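Local atomic coordinates of glucose-6-phosphate isomerase (Chlamydia trachomatis D/UW-3/CX, PDB entry 6OTU), a protein that catalyses the reversible isomerization of glucose-6-phosphate to fructose-6-phosphate, the aldose-ketose interconversion that forms the second step of glycolysis. Residues A[82-87]-A[479-484]; A[366-371]-A[487-492]. All coordinates share one frame; numbering follows the deposited sequence.

Contact 1 of 2, residues A[82-87]-A[479-484]; sequences KQMECM and KFAFQG
A481 is the first residue of 479-484 to meet the helix of 82-87, and its methyl group points at two methionines. A481 CB lies 4.1 Å from M84 CE. The same A481 CB is 4.4 Å from M87 SD. The small side chain thus faces the ends of two longer ones that come from successive turns of the other helix. One residue on, F482 supplies the flat partner. Its ring reaches over to M84, whose terminal methyl sits above one face: M84 CE is 3.9 Å from the F482 ring centroid and 15° off the normal, displaced toward the rim, a CH-pi contact. M84 SD, 5.2 Å from the F482 centroid, lies farther out and oblique, which makes the pair a Met-aromatic contact carried mainly by the methyl. M84 CB also touches the rim of this ring, approaching F482 CE1 at 3.8 Å. One side chain can meet the ring at both places because it departs with CG opposite the backbone N (chi1 178°) and then folds at chi2 and chi3, which curls CE back over the face. The two side chains cross at about a right angle. The axes of 82-87 and 479-484 approach to 10.3 Å, their directions 119° apart. This buried, apolar helix-helix contact lies away from the annotated sites, the M87 side chain about 13 Å from bound glucose-6-phosphate. Helix 313-327 packs on F482 through L315 and A318, while helix 345-357 receives F480 on C352; helix 466-487 is therefore wedged among three other helices.

Contact 2 of 2, residues A[366-371]-A[487-492]; sequences KEISFR and WGINSF
F370 and W487 bring two aromatic side chains together where the loop 366-371 passes the end of helix 466-487. Followed outward from its CB, F370 turns its ring toward W487, with CG lodged between the backbone N and the carbonyl carbon (chi1 51°). Along the side of the ring facing the indole, F370 CD2 comes within 3.9 Å of W487 CD1. The next atom, F370 CE2, makes the tightest side-chain approach, 3.5 Å from W487 CD1, and also touches W487 CB. At the far end F370 CZ meets the backbone, 3.3 Å from W487 O, which lies at the ring edge and near its plane. The phenyl and five-membered rings of F370 and W487 are inclined by 35° with their centroids 5.5 Å apart, an oblique pairing; I368 CB rests over one face of the phenyl ring. R371 O stands above one face of the indole, 3.8 Å from W487 NE1. Both polar groups find the same partner, N326, whose side chain accepts from W487 NE1 and donates to R371 O, bridging the segments indirectly. I368 CD1 and I489 CG2 make a looser apolar contact at 4.4 Å. The I489 side chain lies about 10 Å from that of E355, the probable proton donor. The guanidinium of R371 forms a salt bridge with D397 of the second subunit. G488, with positive phi, is the first residue beyond helix 466-487. The contact therefore joins the loop toward helix 495-511 to the one between helix 345-357 and strand 375-377, with N357 of helix 345-357 touching W487 and I489.

How the contacts relate
From the N terminus, helix 80-89 comes first, then the loop 366-371, then helix 466-487 with 479-484 near its C-terminal end, and finally 487-492 running on from it. Contact 1 closes a span of 391 residues and contact 2 one of 115; their segments alternate, so the two loops cross. Their later segments nearly adjoin, and G484 O probably accepts a hydrogen bond from I489 N as the helix ends. M87 SD also packs on F492 CZ at 3.7 Å, linking helix 80-89 directly to 487-492. Helix 466-487 thus ties the early helix 80-89 to the loop 366-371, whose I368 and R371 touch the second subunit.

Contact 1 of 2, residues A[82-87]-A[479-484]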
ATOM      1  N   LYS A  82      24.671 -11.925  19.405  1.00 41.84           N
ATOM      2  CA  LYS A  82      25.759 -12.696  18.815  1.00 37.28           C
ATOM      3  C   LYS A  82      25.497 -12.947  17.335  1.00 41.34           C
ATOM      4  O   LYS A  82      26.413 -12.863  16.512  1.00 33.49           O
ATOM      5  CB  LYS A  82      25.960 -14.015  19.562  1.00 36.65           C
ATOM      6  N   GLN A  83      24.244 -13.215  16.972  1.00 36.76           N
ATOM      7  CA  GLN A  83      23.938 -13.431  15.563  1.00 41.24           C
ATOM      8  C   GLN A  83      24.102 -12.145  14.754  1.00 44.81           C
ATOM      9  O   GLN A  83      24.545 -12.188  13.603  1.00 41.66           O
ATOM     10  CB  GLN A  83      22.525 -14.001  15.415  1.00 34.78           C
ATOM     11  CG  GLN A  83      22.347 -15.402  16.031  1.00 31.09           C
ATOM     12  CD  GLN A  83      20.974 -15.989  15.714  1.00 42.38           C
ATOM     13  OE1 GLN A  83      20.648 -16.238  14.551  1.00 32.10           O
ATOM     14  NE2 GLN A  83      20.156 -16.190  16.751  1.00 38.21           N
ATOM     15  N   MET A  84      23.756 -10.992  15.336  1.00 48.21           N
ATOM     16  CA  MET A  84      23.957  -9.726  14.635  1.00 42.81           C
ATOM     17  C   MET A  84      25.439  -9.477  14.379  1.00 40.81           C
ATOM     18  O   MET A  84      25.827  -9.077  13.276  1.00 43.48           O
ATOM     19  CB  MET A  84      23.344  -8.571  15.431  1.00 35.54           C
ATOM     20  CG  MET A  84      23.527  -7.177  14.821  1.00 34.17           C
ATOM     21  SD  MET A  84      22.903  -6.969  13.119  1.00 31.39           S
ATOM     22  CE  MET A  84      21.098  -7.013  13.293  1.00 29.61           C
ATOM     23  N   GLU A  85      26.283  -9.728  15.383  1.00 37.95           N
ATOM     24  CA  GLU A  85      27.721  -9.621  15.173  1.00 40.83           C
ATOM     25  C   GLU A  85      28.167 -10.536  14.048  1.00 43.14           C
ATOM     26  O   GLU A  85      28.835 -10.100  13.103  1.00 42.38           O
ATOM     27  CB  GLU A  85      28.478  -9.978  16.445  1.00 41.40           C
ATOM     28  CG  GLU A  85      28.457  -8.940  17.512  1.00 58.14           C
ATOM     29  CD  GLU A  85      29.386  -9.307  18.646  1.00 75.33           C
ATOM     30  OE1 GLU A  85      30.599  -9.489  18.374  1.00 80.48           O
ATOM     31  OE2 GLU A  85      28.899  -9.434  19.797  1.00 75.69           O
ATOM     32  N   CYS A  86      27.798 -11.817  14.144  1.00 38.75           N
ATOM     33  CA  CYS A  86      28.176 -12.802  13.137  1.00 41.94           C
ATOM     34  C   CYS A  86      27.806 -12.317  11.740  1.00 41.56           C
ATOM     35  O   CYS A  86      28.632 -12.358  10.820  1.00 37.56           O
ATOM     36  CB  CYS A  86      27.516 -14.154  13.459  1.00 38.49           C
ATOM     37  SG  CYS A  86      28.484 -15.166  14.671  1.00 48.73           S
ATOM     38  N   MET A  87      26.577 -11.808  11.582  1.00 32.33           N
ATOM     39  CA  MET A  87      26.144 -11.254  10.301  1.00 40.92           C
ATOM     40  C   MET A  87      27.062 -10.122   9.859  1.00 47.10           C
ATOM     41  O   MET A  87      27.587 -10.128   8.732  1.00 32.68           O
ATOM     42  CB  MET A  87      24.698 -10.758  10.412  1.00 30.57           C
ATOM     43  CG  MET A  87      24.073 -10.358   9.091  1.00 34.20           C
ATOM     44  SD  MET A  87      22.471  -9.502   9.226  1.00 34.74           S
ATOM     45  CE  MET A  87      23.008  -7.826   9.619  1.00 33.22           C
ATOM     46  N   LYS A 479      15.686  -4.565  12.494  1.00 33.72           N
ATOM     47  CA  LYS A 479      14.455  -5.087  13.080  1.00 37.99           C
ATOM     48  C   LYS A 479      14.095  -6.439  12.477  1.00 37.24           C
ATOM     49  O   LYS A 479      13.850  -7.409  13.199  1.00 31.57           O
ATOM     50  CB  LYS A 479      13.290  -4.113  12.878  1.00 29.56           C
ATOM     51  CG  LYS A 479      11.972  -4.740  13.319  1.00 29.41           C
ATOM     52  CD  LYS A 479      10.756  -3.959  12.891  1.00 36.85           C
ATOM     53  CE  LYS A 479       9.526  -4.498  13.600  1.00 41.27           C
ATOM     54  NZ  LYS A 479       8.291  -4.001  12.962  1.00 52.08           N
ATOM     55  N   PHE A 480      14.056  -6.517  11.147  1.00 36.99           N
ATOM     56  CA  PHE A 480      13.636  -7.757  10.500  1.00 35.70           C
ATOM     57  C   PHE A 480      14.675  -8.856  10.696  1.00 39.01           C
ATOM     58  O   PHE A 480      14.319 -10.025  10.894  1.00 35.94           O
ATOM     59  CB  PHE A 480      13.366  -7.493   9.018  1.00 29.00           C
ATOM     60  CG  PHE A 480      12.271  -6.480   8.783  1.00 30.02           C
ATOM     61  CD1 PHE A 480      11.084  -6.544   9.495  1.00 33.12           C
ATOM     62  CD2 PHE A 480      12.429  -5.461   7.859  1.00 33.60           C
ATOM     63  CE1 PHE A 480      10.068  -5.602   9.290  1.00 37.39           C
ATOM     64  CE2 PHE A 480      11.413  -4.519   7.646  1.00 35.78           C
ATOM     65  CZ  PHE A 480      10.242  -4.591   8.356  1.00 30.97           C
ATOM     66  N   ALA A 481      15.962  -8.492  10.668  1.00 29.89           N
ATOM     67  CA  ALA A 481      17.023  -9.456  10.949  1.00 31.17           C
ATOM     68  C   ALA A 481      16.905 -10.018  12.360  1.00 30.63           C
ATOM     69  O   ALA A 481      17.067 -11.226  12.574  1.00 33.43           O
ATOM     70  CB  ALA A 481      18.399  -8.803  10.750  1.00 32.34           C
ATOM     71  N   PHE A 482      16.644  -9.150  13.344  1.00 31.55           N
ATOM     72  CA  PHE A 482      16.506  -9.630  14.712  1.00 36.43           C
ATOM     73  C   PHE A 482      15.300 -10.557  14.830  1.00 38.66           C
ATOM     74  O   PHE A 482      15.366 -11.583  15.517  1.00 36.95           O
ATOM     75  CB  PHE A 482      16.401  -8.456  15.689  1.00 31.20           C
ATOM     76  CG  PHE A 482      17.740  -7.879  16.133  1.00 38.56           C
ATOM     77  CD1 PHE A 482      18.752  -8.701  16.610  1.00 36.89           C
ATOM     78  CD2 PHE A 482      17.964  -6.502  16.101  1.00 31.66           C
ATOM     79  CE1 PHE A 482      19.970  -8.176  17.031  1.00 32.64           C
ATOM     80  CE2 PHE A 482      19.182  -5.968  16.524  1.00 43.64           C
ATOM     81  CZ  PHE A 482      20.182  -6.805  16.990  1.00 42.32           C
ATOM     82  N   GLN A 483      14.201 -10.234  14.141  1.00 30.49           N
ATOM     83  CA  GLN A 483      13.039 -11.124  14.188  1.00 35.17           C
ATOM     84  C   GLN A 483      13.366 -12.477  13.554  1.00 36.29           C
ATOM     85  O   GLN A 483      13.020 -13.528  14.106  1.00 31.01           O
ATOM     86  CB  GLN A 483      11.830 -10.466  13.514  1.00 29.96           C
ATOM     87  CG  GLN A 483      11.390  -9.170  14.189  1.00 29.85           C
ATOM     88  CD  GLN A 483      10.023  -8.656  13.760  1.00 45.74           C
ATOM     89  OE1 GLN A 483       9.267  -8.124  14.583  1.00 44.28           O
ATOM     90  NE2 GLN A 483       9.700  -8.796  12.481  1.00 29.15           N
ATOM     91  N   GLY A 484      14.055 -12.472  12.412  1.00 30.54           N
ATOM     92  CA  GLY A 484      14.480 -13.731  11.819  1.00 30.86           C
ATOM     93  C   GLY A 484      15.414 -14.521  12.723  1.00 39.18           C
ATOM     94  O   GLY A 484      15.287 -15.745  12.834  1.00 36.47           O
TER

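Contact 2 of 2, residues A[366-371]-A[487-492]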
ATOM      1  N   LYS A 366      13.830 -27.718   9.380  1.00 36.90           N
ATOM      2  CA  LYS A 366      12.618 -28.258   9.987  1.00 37.94           C
ATOM      3  C   LYS A 366      11.438 -27.318   9.764  1.00 39.53           C
ATOM      4  O   LYS A 366      11.576 -26.093   9.859  1.00 38.21           O
ATOM      5  CB  LYS A 366      12.823 -28.490  11.487  1.00 43.59           C
ATOM      6  N   GLU A 367      10.282 -27.900   9.440  1.00 41.36           N
ATOM      7  CA  GLU A 367       9.052 -27.122   9.360  1.00 45.66           C
ATOM      8  C   GLU A 367       8.702 -26.576  10.743  1.00 40.11           C
ATOM      9  O   GLU A 367       8.760 -27.304  11.735  1.00 41.81           O
ATOM     10  CB  GLU A 367       7.906 -27.982   8.810  1.00 41.34           C
ATOM     11  N   ILE A 368       8.342 -25.294  10.811  1.00 38.36           N
ATOM     12  CA  ILE A 368       8.116 -24.641  12.096  1.00 39.07           C
ATOM     13  C   ILE A 368       6.649 -24.757  12.490  1.00 42.21           C
ATOM     14  O   ILE A 368       5.770 -25.013  11.664  1.00 48.31           O
ATOM     15  CB  ILE A 368       8.566 -23.170  12.067  1.00 40.54           C
ATOM     16  CG1 ILE A 368       7.761 -22.399  11.039  1.00 31.10           C
ATOM     17  CG2 ILE A 368      10.083 -23.063  11.793  1.00 36.25           C
ATOM     18  CD1 ILE A 368       8.186 -20.973  10.907  1.00 34.52           C
ATOM     19  N   SER A 369       6.381 -24.569  13.782  1.00 38.40           N
ATOM     20  CA  SER A 369       5.028 -24.671  14.321  1.00 40.18           C
ATOM     21  C   SER A 369       4.517 -23.339  14.857  1.00 43.85           C
ATOM     22  O   SER A 369       3.577 -23.305  15.655  1.00 42.53           O
ATOM     23  CB  SER A 369       4.972 -25.726  15.419  1.00 40.84           C
ATOM     24  OG  SER A 369       5.239 -27.003  14.883  1.00 49.39           O
ATOM     25  N   PHE A 370       5.108 -22.237  14.426  1.00 39.70           N
ATOM     26  CA  PHE A 370       4.656 -20.919  14.818  1.00 32.88           C
ATOM     27  C   PHE A 370       4.636 -20.052  13.566  1.00 30.23           C
ATOM     28  O   PHE A 370       5.040 -20.483  12.477  1.00 35.94           O
ATOM     29  CB  PHE A 370       5.562 -20.344  15.917  1.00 30.83           C
ATOM     30  CG  PHE A 370       7.023 -20.405  15.576  1.00 30.99           C
ATOM     31  CD1 PHE A 370       7.772 -21.556  15.840  1.00 35.45           C
ATOM     32  CD2 PHE A 370       7.654 -19.312  14.982  1.00 34.98           C
ATOM     33  CE1 PHE A 370       9.116 -21.616  15.516  1.00 35.35           C
ATOM     34  CE2 PHE A 370       9.002 -19.356  14.658  1.00 30.84           C
ATOM     35  CZ  PHE A 370       9.734 -20.517  14.917  1.00 37.86           C
ATOM     36  N   ARG A 371       4.169 -18.822  13.722  1.00 29.86           N
ATOM     37  CA  ARG A 371       3.995 -17.906  12.604  1.00 40.71           C
ATOM     38  C   ARG A 371       5.163 -16.937  12.536  1.00 29.33           C
ATOM     39  O   ARG A 371       5.688 -16.504  13.565  1.00 36.80           O
ATOM     40  CB  ARG A 371       2.661 -17.153  12.717  1.00 32.42           C
ATOM     41  CG  ARG A 371       1.486 -18.128  12.790  1.00 33.20           C
ATOM     42  CD  ARG A 371       0.151 -17.488  12.513  1.00 37.20           C
ATOM     43  NE  ARG A 371      -0.940 -18.463  12.607  1.00 43.28           N
ATOM     44  CZ  ARG A 371      -1.467 -19.100  11.567  1.00 57.58           C
ATOM     45  NH1 ARG A 371      -1.008 -18.871  10.341  1.00 60.86           N
ATOM     46  NH2 ARG A 371      -2.458 -19.968  11.748  1.00 60.63           N
ATOM     47  N   TRP A 487      13.122 -16.030  15.479  1.00 32.18           N
ATOM     48  CA  TRP A 487      12.393 -17.163  14.908  1.00 37.31           C
ATOM     49  C   TRP A 487      13.310 -18.319  14.505  1.00 41.10           C
ATOM     50  O   TRP A 487      12.864 -19.472  14.472  1.00 45.39           O
ATOM     51  CB  TRP A 487      11.579 -16.694  13.703  1.00 36.32           C
ATOM     52  CG  TRP A 487      10.427 -15.846  14.120  1.00 31.43           C
ATOM     53  CD1 TRP A 487       9.677 -15.999  15.252  1.00 36.88           C
ATOM     54  CD2 TRP A 487       9.912 -14.693  13.450  1.00 33.61           C
ATOM     55  NE1 TRP A 487       8.718 -15.027  15.320  1.00 31.29           N
ATOM     56  CE2 TRP A 487       8.835 -14.208  14.229  1.00 34.95           C
ATOM     57  CE3 TRP A 487      10.239 -14.032  12.257  1.00 30.40           C
ATOM     58  CZ2 TRP A 487       8.081 -13.092  13.857  1.00 30.25           C
ATOM     59  CZ3 TRP A 487       9.502 -12.925  11.891  1.00 29.92           C
ATOM     60  CH2 TRP A 487       8.431 -12.461  12.690  1.00 32.22           C
ATOM     61  N   GLY A 488      14.580 -18.044  14.202  1.00 35.52           N
ATOM     62  CA  GLY A 488      15.470 -19.089  13.729  1.00 33.43           C
ATOM     63  C   GLY A 488      15.275 -19.476  12.277  1.00 37.32           C
ATOM     64  O   GLY A 488      15.540 -20.622  11.911  1.00 33.92           O
ATOM     65  N   ILE A 489      14.823 -18.550  11.442  1.00 32.71           N
ATOM     66  CA  ILE A 489      14.602 -18.805  10.034  1.00 39.65           C
ATOM     67  C   ILE A 489      15.730 -18.154   9.244  1.00 37.00           C
ATOM     68  O   ILE A 489      16.543 -17.411   9.784  1.00 36.08           O
ATOM     69  CB  ILE A 489      13.219 -18.278   9.570  1.00 32.17           C
ATOM     70  CG1 ILE A 489      13.161 -16.760   9.785  1.00 31.50           C
ATOM     71  CG2 ILE A 489      12.117 -18.971  10.326  1.00 32.41           C
ATOM     72  CD1 ILE A 489      11.931 -16.069   9.212  1.00 35.65           C
ATOM     73  N   ASN A 490      15.786 -18.433   7.941  1.00 32.63           N
ATOM     74  CA  ASN A 490      16.767 -17.788   7.068  1.00 36.04           C
ATOM     75  C   ASN A 490      16.110 -16.562   6.442  1.00 40.87           C
ATOM     76  O   ASN A 490      15.306 -16.670   5.506  1.00 31.84           O
ATOM     77  CB  ASN A 490      17.304 -18.753   6.015  1.00 33.17           C
ATOM     78  CG  ASN A 490      18.307 -18.086   5.058  1.00 40.29           C
ATOM     79  OD1 ASN A 490      18.725 -16.948   5.277  1.00 32.73           O
ATOM     80  ND2 ASN A 490      18.684 -18.799   3.982  1.00 33.74           N
ATOM     81  N   SER A 491      16.462 -15.386   6.964  1.00 33.30           N
ATOM     82  CA  SER A 491      15.878 -14.144   6.469  1.00 31.86           C
ATOM     83  C   SER A 491      16.418 -13.721   5.109  1.00 32.12           C
ATOM     84  O   SER A 491      15.933 -12.728   4.571  1.00 37.38           O
ATOM     85  CB  SER A 491      16.133 -13.000   7.462  1.00 35.19           C
ATOM     86  OG  SER A 491      15.585 -13.253   8.745  1.00 33.38           O
ATOM     87  N   PHE A 492      17.415 -14.400   4.540  1.00 34.21           N
ATOM     88  CA  PHE A 492      18.208 -13.766   3.501  1.00 35.21           C
ATOM     89  C   PHE A 492      18.166 -14.471   2.157  1.00 32.01           C
ATOM     90  O   PHE A 492      18.877 -14.045   1.239  1.00 37.26           O
ATOM     91  CB  PHE A 492      19.660 -13.605   3.989  1.00 36.54           C
ATOM     92  CG  PHE A 492      19.756 -12.933   5.330  1.00 33.78           C
ATOM     93  CD1 PHE A 492      19.418 -11.580   5.472  1.00 33.07           C
ATOM     94  CD2 PHE A 492      20.125 -13.654   6.461  1.00 33.83           C
ATOM     95  CE1 PHE A 492      19.477 -10.953   6.718  1.00 37.21           C
ATOM     96  CE2 PHE A 492      20.177 -13.037   7.719  1.00 40.37           C
ATOM     97  CZ  PHE A 492      19.852 -11.684   7.850  1.00 31.49           C
TER